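Side-chain contacts in Alpha/beta hydrolase (Enterobacter asburiae, PDB 6KMO), which is an alpha/beta-hydrolase esterase, also described as a lipase, that probably cleaves carboxylic esters with a serine nucleophile: residues A[182-187]-A[253-258]; A[267-272]-A[288-293]; A[282-287]-A[297-302]. The protein carries 2 engineered substitutions. All coordinates share one frame; numbering follows the deposited sequence.

Contact 1 (A[182-187]-A[253-258]); sequences GGNMVA and ASPLRA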
ATOM      1  N   GLY A 182       5.857 -17.818   5.613  1.00  4.82           N
ATOM      2  CA  GLY A 182       6.981 -16.998   6.027  1.00  4.90           C
ATOM      3  C   GLY A 182       6.554 -15.777   6.810  1.00  5.36           C
ATOM      4  O   GLY A 182       7.259 -15.337   7.727  1.00  5.63           O
ATOM      5  N   GLY A 183       5.397 -15.207   6.472  1.00  4.87           N
ATOM      6  CA  GLY A 183       4.842 -14.138   7.292  1.00  4.98           C
ATOM      7  C   GLY A 183       4.368 -14.628   8.652  1.00  5.15           C
ATOM      8  O   GLY A 183       4.506 -13.931   9.661  1.00  6.05           O
ATOM      9  N   ASN A 184       3.805 -15.834   8.699  1.00  5.04           N
ATOM     10  CA  ASN A 184       3.543 -16.518   9.963  1.00  4.38           C
ATOM     11  C   ASN A 184       4.817 -16.629  10.781  1.00  5.26           C
ATOM     12  O   ASN A 184       4.828 -16.337  11.981  1.00  6.33           O
ATOM     13  CB  ASN A 184       2.981 -17.905   9.626  1.00  5.19           C
ATOM     14  CG  ASN A 184       2.654 -18.732  10.832  1.00  5.99           C
ATOM     15  OD1 ASN A 184       3.509 -19.479  11.317  1.00  6.67           O
ATOM     16  ND2 ASN A 184       1.422 -18.638  11.309  1.00  6.27           N
ATOM     17  N   MET A 185       5.910 -17.023  10.119  1.00  5.48           N
ATOM     18  CA  MET A 185       7.207 -17.204  10.775  1.00  5.97           C
ATOM     19  C   MET A 185       7.740 -15.887  11.337  1.00  5.98           C
ATOM     20  O   MET A 185       8.358 -15.874  12.411  1.00  6.18           O
ATOM     21  CB  MET A 185       8.169 -17.861   9.779  1.00  5.90           C
ATOM     22  CG  MET A 185       9.467 -18.431  10.379  1.00  6.77           C
ATOM     23  SD  MET A 185      10.414 -19.533   9.202  1.00  2.99           S
ATOM     24  CE  MET A 185       9.328 -20.971   9.198  1.00 11.78           C
ATOM     25  N   VAL A 186       7.491 -14.762  10.652  1.00  5.22           N
ATOM     26  CA  VAL A 186       7.827 -13.443  11.194  1.00  5.57           C
ATOM     27  C   VAL A 186       7.185 -13.264  12.567  1.00  5.88           C
ATOM     28  O   VAL A 186       7.843 -12.890  13.549  1.00  6.42           O
ATOM     29  CB  VAL A 186       7.371 -12.333  10.226  1.00  5.11           C
ATOM     30  CG1 VAL A 186       7.362 -10.964  10.932  1.00  6.77           C
ATOM     31  CG2 VAL A 186       8.249 -12.290   8.978  1.00  6.40           C
ATOM     32  N   ALA A 187       5.869 -13.480  12.642  1.00  5.54           N
ATOM     33  CA  ALA A 187       5.172 -13.340  13.916  1.00  6.12           C
ATOM     34  C   ALA A 187       5.704 -14.320  14.958  1.00  6.97           C
ATOM     35  O   ALA A 187       5.873 -13.957  16.132  1.00  6.42           O
ATOM     36  CB  ALA A 187       3.664 -13.536  13.708  1.00  6.83           C
ATOM     37  N   ALA A 253       2.035 -20.732  16.279  1.00  6.06           N
ATOM     38  CA  ALA A 253       1.471 -21.311  15.067  1.00  6.15           C
ATOM     39  C   ALA A 253       0.293 -20.498  14.553  1.00  7.06           C
ATOM     40  O   ALA A 253       0.221 -20.195  13.352  1.00  6.76           O
ATOM     41  CB  ALA A 253       1.034 -22.762  15.299  1.00  9.07           C
ATOM     42  N   SER A 254      -0.629 -20.123  15.439  1.00  6.06           N
ATOM     43  CA  SER A 254      -1.812 -19.340  15.090  1.00  6.06           C
ATOM     44  C   SER A 254      -1.778 -18.025  15.856  1.00  5.71           C
ATOM     45  O   SER A 254      -2.495 -17.860  16.854  1.00  6.78           O
ATOM     46  CB  SER A 254      -3.103 -20.092  15.409  1.00  6.35           C
ATOM     47  OG  SER A 254      -3.233 -21.235  14.606  1.00  7.37           O
ATOM     48  N   PRO A 255      -0.927 -17.078  15.434  1.00  6.52           N
ATOM     49  CA  PRO A 255      -0.803 -15.817  16.191  1.00  6.80           C
ATOM     50  C   PRO A 255      -2.092 -15.016  16.258  1.00  6.59           C
ATOM     51  O   PRO A 255      -2.252 -14.187  17.163  1.00  7.28           O
ATOM     52  CB  PRO A 255       0.313 -15.064  15.458  1.00  6.40           C
ATOM     53  CG  PRO A 255       0.311 -15.679  14.065  1.00  7.27           C
ATOM     54  CD  PRO A 255      -0.008 -17.129  14.281  1.00  6.48           C
ATOM     55  N   LEU A 256      -3.032 -15.243  15.336  1.00  6.92           N
ATOM     56  CA  LEU A 256      -4.324 -14.582  15.454  1.00  6.66           C
ATOM     57  C   LEU A 256      -5.031 -14.904  16.760  1.00  7.25           C
ATOM     58  O   LEU A 256      -5.869 -14.111  17.204  1.00  8.90           O
ATOM     59  CB  LEU A 256      -5.220 -14.967  14.280  1.00  7.47           C
ATOM     60  CG  LEU A 256      -6.540 -14.193  14.169  1.00  8.16           C
ATOM     61  CD1 LEU A 256      -6.269 -12.731  13.872  1.00  9.80           C
ATOM     62  CD2 LEU A 256      -7.413 -14.807  13.086  1.00  9.90           C
ATOM     63  N   ARG A 257      -4.713 -16.030  17.387  1.00  7.24           N
ATOM     64  CA  ARG A 257      -5.364 -16.436  18.629  1.00  7.96           C
ATOM     65  C   ARG A 257      -4.742 -15.788  19.860  1.00  8.57           C
ATOM     66  O   ARG A 257      -5.248 -15.991  20.973  1.00 10.84           O
ATOM     67  CB  ARG A 257      -5.331 -17.960  18.752  1.00  7.63           C
ATOM     68  CG  ARG A 257      -6.023 -18.675  17.612  1.00  6.83           C
ATOM     69  CD  ARG A 257      -6.113 -20.164  17.841  1.00  8.61           C
ATOM     70  NE  ARG A 257      -6.439 -20.873  16.619  1.00  8.44           N
ATOM     71  CZ  ARG A 257      -6.730 -22.162  16.544  1.00  8.74           C
ATOM     72  NH1 ARG A 257      -6.818 -22.897  17.647  1.00  9.21           N
ATOM     73  NH2 ARG A 257      -6.926 -22.718  15.352  1.00 10.23           N
ATOM     74  N   ALA A 258      -3.705 -14.983  19.699  1.00  8.30           N
ATOM     75  CA  ALA A 258      -3.084 -14.323  20.827  1.00  7.45           C
ATOM     76  C   ALA A 258      -3.998 -13.253  21.387  1.00 10.56           C
ATOM     77  O   ALA A 258      -4.719 -12.574  20.656  1.00 10.29           O
ATOM     78  CB  ALA A 258      -1.773 -13.678  20.393  1.00  9.00           C
TER
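Asn184 reaches from the helix to the backbone carbonyl of Ala253 and illustrates how one side-chain amide can pin a neighbouring loop. Its ND2 donates to Ala253 O at 2.8 Å, and the N-H points at the acceptor at 165°. The oxygen lies in the plane of the asparagine amide, whereas the donor is tilted 33° from the plane of the carbonyl it meets. With CG anti to the backbone N (chi1 -180°), the amide is carried out towards the loop from a CB that does not itself face it. ND2 is bonded a second time, to Val210 O, so two backbone carbonyls grip the same buried nitrogen and should hold the rotation of the amide.

This is the tight part. Pro255 packs beside it, its ring crossing the asparagine side chain at about a right angle with CD 3.6 Å from Asn184 ND2. A turn further along the helix the fit is looser: Ala187 CB lies 4.0 Å from Pro255 CG, a plain apolar touch. Beyond Pro255 the chain makes a short 3-10 turn that leaves the helix and brings Leu256 and Arg257 to the partly exposed side, where Arg257 forms a salt bridge with Asp212 and its O accepts from Ser15 of the second subunit.

The GxSxG sequence runs into the first turn of helix 181-195, Gly182 being its last residue, which is consistent with the nucleophile elbow of the alpha/beta-hydrolase fold.

Contact 2 (A[267-272]-A[288-293]); sequences PETLIQ and RKLDAA
Between Thr269 and Leu290 no ring, amide or carboxylate takes part; the flat group beside their contact is the peptide carbonyl of Pro267, met from above its plane. Thr269 OG1 donates to Pro267 O at 2.7 Å from 38° out of that plane, and so does not lie on a lone pair. The contact belongs to the beta-alpha-beta unit formed by strand 269-274, helix 280-292 and strand 297-302, and here segment 288-293 of the helix covers the strand through Leu290.

The threonine divides its work between two branches. Its hydroxyl, beside the backbone N at chi1 -66°, is spent on the carbonyl two residues back and is also bonded to Asn204 ND2 of the adjacent strand 203-207. Its methyl is thereby left to the helix, with CG2 4.1 Å from Leu290 CD1. The two side chains cross at about a right angle, and one methyl of the leucine does the touching. Leu290 points toward the strand, and it also touches Leu263 and Phe266.

Two residues along, Ile271 points to the same side of the sheet. The outer face of the helix behaves differently: Arg288 turns from the strand and forms a salt bridge with Glu275 of the second subunit, while Asp291 accepts a hydrogen bond from the backbone N of Ala30 in that subunit. From the strand, Ile271 reaches out with an extended chain (chi2 167°) until its CD1 lies 4.4 Å from Leu290 CD1.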
ATOM      1  N   PRO A 267       6.863  -5.969  17.559  1.00  6.62           N
ATOM      2  CA  PRO A 267       7.543  -4.923  16.781  1.00  5.81           C
ATOM      3  C   PRO A 267       6.596  -4.184  15.840  1.00  5.57           C
ATOM      4  O   PRO A 267       5.556  -4.703  15.424  1.00  6.67           O
ATOM      5  CB  PRO A 267       8.612  -5.689  15.987  1.00  6.44           C
ATOM      6  CG  PRO A 267       8.839  -6.962  16.780  1.00  8.31           C
ATOM      7  CD  PRO A 267       7.495  -7.289  17.385  1.00  7.77           C
ATOM      8  N   GLU A 268       6.991  -2.971  15.473  1.00  5.68           N
ATOM      9  CA  GLU A 268       6.280  -2.235  14.437  1.00  5.84           C
ATOM     10  C   GLU A 268       6.176  -3.105  13.196  1.00  5.67           C
ATOM     11  O   GLU A 268       7.132  -3.793  12.823  1.00  6.26           O
ATOM     12  CB  GLU A 268       6.993  -0.926  14.120  1.00  6.63           C
ATOM     13  CG  GLU A 268       7.105  -0.010  15.337  1.00  7.73           C
ATOM     14  CD  GLU A 268       7.238   1.463  15.009  1.00  9.43           C
ATOM     15  OE1 GLU A 268       6.860   1.911  13.912  1.00  9.83           O
ATOM     16  OE2 GLU A 268       7.732   2.198  15.896  1.00 14.68           O
ATOM     17  N   THR A 269       5.019  -3.056  12.530  1.00  5.28           N
ATOM     18  CA  THR A 269       4.678  -4.051  11.526  1.00  5.60           C
ATOM     19  C   THR A 269       3.973  -3.442  10.327  1.00  4.27           C
ATOM     20  O   THR A 269       3.148  -2.531  10.465  1.00  5.92           O
ATOM     21  CB  THR A 269       3.778  -5.123  12.168  1.00  5.79           C
ATOM     22  OG1 THR A 269       4.516  -5.849  13.154  1.00  5.94           O
ATOM     23  CG2 THR A 269       3.256  -6.125  11.173  1.00  6.69           C
ATOM     24  N   LEU A 270       4.298  -3.975   9.149  1.00  4.86           N
ATOM     25  CA  LEU A 270       3.558  -3.764   7.913  1.00  4.52           C
ATOM     26  C   LEU A 270       2.985  -5.112   7.507  1.00  5.61           C
ATOM     27  O   LEU A 270       3.727  -6.102   7.439  1.00  5.96           O
ATOM     28  CB  LEU A 270       4.470  -3.253   6.803  1.00  5.64           C
ATOM     29  CG  LEU A 270       3.847  -3.223   5.401  1.00  6.16           C
ATOM     30  CD1 LEU A 270       2.681  -2.250   5.316  1.00  6.07           C
ATOM     31  CD2 LEU A 270       4.888  -2.841   4.376  1.00  6.73           C
ATOM     32  N   ILE A 271       1.680  -5.163   7.224  1.00  4.72           N
ATOM     33  CA  ILE A 271       1.041  -6.347   6.656  1.00  5.12           C
ATOM     34  C   ILE A 271       0.509  -5.970   5.287  1.00  5.72           C
ATOM     35  O   ILE A 271      -0.221  -4.986   5.158  1.00  6.39           O
ATOM     36  CB  ILE A 271      -0.111  -6.848   7.544  1.00  4.85           C
ATOM     37  CG1 ILE A 271       0.398  -7.304   8.896  1.00  5.73           C
ATOM     38  CG2 ILE A 271      -0.862  -7.977   6.845  1.00  7.44           C
ATOM     39  CD1 ILE A 271      -0.679  -7.515   9.955  1.00  7.69           C
ATOM     40  N   GLN A 272       0.877  -6.737   4.261  1.00  4.80           N
ATOM     41  CA  GLN A 272       0.220  -6.631   2.959  1.00  5.56           C
ATOM     42  C   GLN A 272      -0.731  -7.805   2.801  1.00  5.73           C
ATOM     43  O   GLN A 272      -0.379  -8.942   3.126  1.00  5.80           O
ATOM     44  CB  GLN A 272       1.211  -6.664   1.793  1.00  6.16           C
ATOM     45  CG  GLN A 272       2.233  -5.539   1.805  1.00  5.61           C
ATOM     46  CD  GLN A 272       2.926  -5.339   0.470  1.00  6.14           C
ATOM     47  OE1 GLN A 272       2.833  -6.177  -0.438  1.00  6.45           O
ATOM     48  NE2 GLN A 272       3.654  -4.228   0.351  1.00  6.24           N
ATOM     49  N   ARG A 288      -5.568  -5.727  12.981  1.00  6.07           N
ATOM     50  CA  ARG A 288      -6.439  -5.023  13.915  1.00  7.02           C
ATOM     51  C   ARG A 288      -6.123  -5.399  15.349  1.00  6.17           C
ATOM     52  O   ARG A 288      -6.151  -4.542  16.241  1.00  7.82           O
ATOM     53  CB  ARG A 288      -7.913  -5.291  13.599  1.00  6.72           C
ATOM     54  CG  ARG A 288      -8.329  -4.998  12.155  1.00  6.60           C
ATOM     55  CD  ARG A 288      -9.834  -4.978  12.018  1.00  7.31           C
ATOM     56  NE  ARG A 288     -10.264  -5.203  10.648  1.00  7.97           N
ATOM     57  CZ  ARG A 288     -10.439  -4.275   9.725  1.00 10.13           C
ATOM     58  NH1 ARG A 288     -10.240  -2.979   9.996  1.00  9.26           N
ATOM     59  NH2 ARG A 288     -10.824  -4.680   8.517  1.00  9.25           N
ATOM     60  N   LYS A 289      -5.815  -6.673  15.592  1.00  6.31           N
ATOM     61  CA  LYS A 289      -5.444  -7.099  16.940  1.00  5.97           C
ATOM     62  C   LYS A 289      -4.151  -6.435  17.390  1.00  6.84           C
ATOM     63  O   LYS A 289      -4.016  -6.038  18.563  1.00  7.69           O
ATOM     64  CB  LYS A 289      -5.347  -8.621  17.006  1.00  6.76           C
ATOM     65  CG  LYS A 289      -6.707  -9.297  16.904  1.00  9.42           C
ATOM     66  CD  LYS A 289      -6.659 -10.794  17.187  1.00 13.22           C
ATOM     67  CE  LYS A 289      -6.450 -11.059  18.684  1.00 26.08           C
ATOM     68  NZ  LYS A 289      -6.975 -12.399  19.202  1.00 21.43           N
ATOM     69  N   LEU A 290      -3.171  -6.327  16.494  1.00  5.65           N
ATOM     70  CA  LEU A 290      -1.921  -5.659  16.841  1.00  5.59           C
ATOM     71  C   LEU A 290      -2.198  -4.219  17.233  1.00  6.63           C
ATOM     72  O   LEU A 290      -1.698  -3.729  18.249  1.00  6.89           O
ATOM     73  CB  LEU A 290      -0.945  -5.733  15.666  1.00  6.02           C
ATOM     74  CG  LEU A 290      -0.314  -7.088  15.357  1.00  5.73           C
ATOM     75  CD1 LEU A 290       0.570  -6.943  14.135  1.00  7.63           C
ATOM     76  CD2 LEU A 290       0.506  -7.596  16.516  1.00  7.12           C
ATOM     77  N   ASP A 291      -3.021  -3.527  16.448  1.00  6.97           N
ATOM     78  CA  ASP A 291      -3.283  -2.123  16.755  1.00  6.58           C
ATOM     79  C   ASP A 291      -3.991  -1.978  18.095  1.00  8.09           C
ATOM     80  O   ASP A 291      -3.701  -1.049  18.858  1.00  8.39           O
ATOM     81  CB  ASP A 291      -4.113  -1.502  15.641  1.00  7.45           C
ATOM     82  CG  ASP A 291      -4.411  -0.049  15.878  1.00  7.95           C
ATOM     83  OD1 ASP A 291      -3.527   0.802  15.667  1.00  8.73           O
ATOM     84  OD2 ASP A 291      -5.567   0.250  16.277  1.00  9.90           O
ATOM     85  N   ALA A 292      -4.888  -2.911  18.418  1.00  7.22           N
ATOM     86  CA  ALA A 292      -5.582  -2.853  19.704  1.00  8.61           C
ATOM     87  C   ALA A 292      -4.621  -3.075  20.856  1.00  9.13           C
ATOM     88  O   ALA A 292      -4.907  -2.644  21.984  1.00 11.61           O
ATOM     89  CB  ALA A 292      -6.697  -3.881  19.735  1.00  8.61           C
ATOM     90  N   ALA A 293      -3.498  -3.730  20.606  1.00  7.32           N
ATOM     91  CA  ALA A 293      -2.464  -3.938  21.599  1.00  8.23           C
ATOM     92  C   ALA A 293      -1.420  -2.831  21.616  1.00  8.20           C
ATOM     93  O   ALA A 293      -0.373  -2.989  22.254  1.00 10.43           O
ATOM     94  CB  ALA A 293      -1.795  -5.298  21.380  1.00  8.92           C
TER

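Contact 3 (A[282-287]-A[297-302]); sequences EGEAFG and VTVTRY
Glu284 OE1 is gripped by three nitrogens: Arg301 NH2 at 2.9 Å, and the ND2 atoms of Asn24 and Asn303 of the second subunit. The other oxygen, OE2, takes Arg301 NE at 2.8 Å on its syn lone pair and is also bonded to Thr273 OG1. The salt bridge is therefore side-on and two-pronged, one nitrogen to each oxygen, with the carboxylate at the guanidinium edge and the two planes 32° apart. Glu284 runs out extended, while Arg301 bends at chi3 (-73°) to bring NE round. So many donors probably stabilise the buried carboxylate as an anion.

Toward the N-terminal end of the strand the contacts are van der Waals ones. Val299 CG1 lies 4.0 Å from Glu284 CG, and its other methyl, CG2, comes to 3.8 Å from the bare CA of Gly287. Val297 CG1 also rests against the carbonyl Gly287 O.

Segments 282-287 and 297-302 run nearly antiparallel, at 157°, their axes approaching to 8.7 Å, as the helix-to-strand return of a beta-alpha-beta unit. Beside strand 269-274, strand 297-302 is outermost in this chain's sheet, but Thr300 to Tyr302 pair antiparallel with a second-subunit strand, so the sheet runs on.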
ATOM      1  N   GLU A 282      -7.759 -13.214   7.608  1.00  6.00           N
ATOM      2  CA  GLU A 282      -6.989 -13.472   8.822  1.00  4.91           C
ATOM      3  C   GLU A 282      -5.776 -12.556   8.915  1.00  6.16           C
ATOM      4  O   GLU A 282      -5.325 -12.228  10.022  1.00  6.24           O
ATOM      5  CB  GLU A 282      -6.591 -14.945   8.906  1.00  5.22           C
ATOM      6  CG  GLU A 282      -5.479 -15.396   7.969  1.00  5.82           C
ATOM      7  CD  GLU A 282      -5.455 -16.891   7.820  1.00  6.23           C
ATOM      8  OE1 GLU A 282      -6.498 -17.436   7.398  1.00  7.55           O
ATOM      9  OE2 GLU A 282      -4.406 -17.520   8.114  1.00  6.70           O
ATOM     10  N   GLY A 283      -5.221 -12.140   7.780  1.00  5.39           N
ATOM     11  CA  GLY A 283      -4.120 -11.196   7.816  1.00  6.12           C
ATOM     12  C   GLY A 283      -4.575  -9.825   8.273  1.00  6.64           C
ATOM     13  O   GLY A 283      -3.946  -9.197   9.129  1.00  6.12           O
ATOM     14  N   GLU A 284      -5.693  -9.342   7.714  1.00  5.79           N
ATOM     15  CA  GLU A 284      -6.240  -8.050   8.137  1.00  6.06           C
ATOM     16  C   GLU A 284      -6.704  -8.090   9.589  1.00  5.64           C
ATOM     17  O   GLU A 284      -6.474  -7.135  10.343  1.00  6.45           O
ATOM     18  CB  GLU A 284      -7.351  -7.629   7.177  1.00  5.96           C
ATOM     19  CG  GLU A 284      -6.809  -7.452   5.764  1.00  6.53           C
ATOM     20  CD  GLU A 284      -7.789  -6.960   4.728  1.00  6.21           C
ATOM     21  OE1 GLU A 284      -8.947  -6.604   5.055  1.00  7.06           O
ATOM     22  OE2 GLU A 284      -7.371  -6.907   3.545  1.00  5.94           O
ATOM     23  N   ALA A 285      -7.310  -9.199  10.006  1.00  5.47           N
ATOM     24  CA  ALA A 285      -7.755  -9.301  11.398  1.00  5.81           C
ATOM     25  C   ALA A 285      -6.576  -9.269  12.356  1.00  5.32           C
ATOM     26  O   ALA A 285      -6.653  -8.656  13.435  1.00  7.01           O
ATOM     27  CB  ALA A 285      -8.569 -10.576  11.594  1.00  7.07           C
ATOM     28  N   PHE A 286      -5.465  -9.907  11.985  1.00  5.49           N
ATOM     29  CA  PHE A 286      -4.292  -9.865  12.841  1.00  5.32           C
ATOM     30  C   PHE A 286      -3.784  -8.435  12.990  1.00  5.03           C
ATOM     31  O   PHE A 286      -3.419  -8.002  14.085  1.00  5.57           O
ATOM     32  CB  PHE A 286      -3.200 -10.790  12.301  1.00  6.65           C
ATOM     33  CG  PHE A 286      -2.007 -10.896  13.216  1.00  5.34           C
ATOM     34  CD1 PHE A 286      -2.141 -11.434  14.490  1.00  7.27           C
ATOM     35  CD2 PHE A 286      -0.762 -10.462  12.817  1.00  6.46           C
ATOM     36  CE1 PHE A 286      -1.050 -11.526  15.343  1.00  7.20           C
ATOM     37  CE2 PHE A 286       0.316 -10.553  13.671  1.00  5.97           C
ATOM     38  CZ  PHE A 286       0.159 -11.087  14.939  1.00  6.08           C
ATOM     39  N   GLY A 287      -3.773  -7.666  11.904  1.00  5.52           N
ATOM     40  CA  GLY A 287      -3.392  -6.271  12.014  1.00  6.45           C
ATOM     41  C   GLY A 287      -4.253  -5.482  12.982  1.00  5.56           C
ATOM     42  O   GLY A 287      -3.747  -4.647  13.730  1.00  6.58           O
ATOM     43  N   VAL A 297       1.160  -0.384  13.505  1.00  6.25           N
ATOM     44  CA  VAL A 297       0.910  -1.345  12.436  1.00  5.81           C
ATOM     45  C   VAL A 297       0.178  -0.677  11.278  1.00  6.48           C
ATOM     46  O   VAL A 297      -0.764   0.108  11.470  1.00  7.32           O
ATOM     47  CB  VAL A 297       0.174  -2.597  12.955  1.00  6.81           C
ATOM     48  CG1 VAL A 297      -1.149  -2.220  13.601  1.00  7.41           C
ATOM     49  CG2 VAL A 297      -0.051  -3.575  11.829  1.00  7.59           C
ATOM     50  N   THR A 298       0.612  -1.008  10.067  1.00  5.41           N
ATOM     51  CA  THR A 298      -0.010  -0.579   8.819  1.00  5.13           C
ATOM     52  C   THR A 298      -0.502  -1.823   8.110  1.00  5.21           C
ATOM     53  O   THR A 298       0.245  -2.803   8.001  1.00  5.36           O
ATOM     54  CB  THR A 298       1.023   0.126   7.937  1.00  5.26           C
ATOM     55  OG1 THR A 298       1.536   1.278   8.613  1.00  6.04           O
ATOM     56  CG2 THR A 298       0.415   0.570   6.627  1.00  5.82           C
ATOM     57  N   VAL A 299      -1.748  -1.797   7.636  1.00  5.31           N
ATOM     58  CA  VAL A 299      -2.320  -2.908   6.876  1.00  5.21           C
ATOM     59  C   VAL A 299      -2.750  -2.377   5.516  1.00  4.88           C
ATOM     60  O   VAL A 299      -3.600  -1.484   5.438  1.00  5.76           O
ATOM     61  CB  VAL A 299      -3.513  -3.547   7.593  1.00  5.47           C
ATOM     62  CG1 VAL A 299      -4.087  -4.681   6.759  1.00  6.65           C
ATOM     63  CG2 VAL A 299      -3.094  -4.076   8.977  1.00  6.99           C
ATOM     64  N   THR A 300      -2.163  -2.923   4.451  0.51  4.79           N
ATOM     65  CA  THR A 300      -2.445  -2.501   3.085  0.51  5.37           C
ATOM     66  C   THR A 300      -2.973  -3.687   2.297  0.51  6.19           C
ATOM     67  O   THR A 300      -2.274  -4.700   2.150  0.51  6.14           O
ATOM     68  CB  THR A 300      -1.189  -1.990   2.376  0.51  5.50           C
ATOM     69  OG1 THR A 300      -0.473  -1.070   3.203  0.51  6.92           O
ATOM     70  CG2 THR A 300      -1.538  -1.303   1.059  0.51  7.45           C
ATOM     71  N   ARG A 301      -4.183  -3.555   1.774  1.00  5.46           N
ATOM     72  CA  ARG A 301      -4.754  -4.533   0.858  1.00  5.78           C
ATOM     73  C   ARG A 301      -4.491  -4.083  -0.573  1.00  6.42           C
ATOM     74  O   ARG A 301      -4.824  -2.955  -0.942  1.00  5.83           O
ATOM     75  CB  ARG A 301      -6.264  -4.646   1.081  1.00  5.41           C
ATOM     76  CG  ARG A 301      -6.966  -5.618   0.146  1.00  6.87           C
ATOM     77  CD  ARG A 301      -8.473  -5.479   0.193  1.00  6.30           C
ATOM     78  NE  ARG A 301      -9.019  -6.023   1.422  1.00  6.02           N
ATOM     79  CZ  ARG A 301     -10.289  -6.351   1.604  1.00  7.19           C
ATOM     80  NH1 ARG A 301     -11.161  -6.145   0.635  1.00  8.33           N
ATOM     81  NH2 ARG A 301     -10.679  -6.874   2.753  1.00  7.41           N
ATOM     82  N   TYR A 302      -3.899  -4.960  -1.376  1.00  5.12           N
ATOM     83  CA  TYR A 302      -3.636  -4.697  -2.787  1.00  5.23           C
ATOM     84  C   TYR A 302      -4.753  -5.335  -3.607  1.00  5.68           C
ATOM     85  O   TYR A 302      -4.926  -6.562  -3.599  1.00  5.37           O
ATOM     86  CB  TYR A 302      -2.237  -5.180  -3.200  1.00  6.21           C
ATOM     87  CG  TYR A 302      -1.152  -4.272  -2.636  1.00  5.48           C
ATOM     88  CD1 TYR A 302      -0.726  -4.411  -1.330  1.00  5.74           C
ATOM     89  CD2 TYR A 302      -0.610  -3.250  -3.392  1.00  6.40           C
ATOM     90  CE1 TYR A 302       0.228  -3.564  -0.791  1.00  5.12           C
ATOM     91  CE2 TYR A 302       0.360  -2.398  -2.861  1.00  6.30           C
ATOM     92  CZ  TYR A 302       0.768  -2.572  -1.559  1.00  6.02           C
ATOM     93  OH  TYR A 302       1.718  -1.746  -0.980  1.00  6.09           O
TER

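Contacts 2 and 3 share helix 280-292 and the neighbouring strands 269-274 and 297-302, with centres 7 Å apart. Strand pairing joins them, Ile271 N lying 2.9 Å from Thr298 O, and so does packing, with Ile271 CD1 3.6 Å from Gly287 CA. Contact 1, centred 12 Å from contact 2 and 13 Å from contact 3, leans on the same helix: Pro255 O is 3.4 Å from Phe286 CE1, and Lys289 NZ is 2.9 Å from Leu256 O. The three thus run in a chain of contacts from the helix that follows the probable nucleophile Ser180, through the 253-258 loop, to strand 297-302 and the dimer interface.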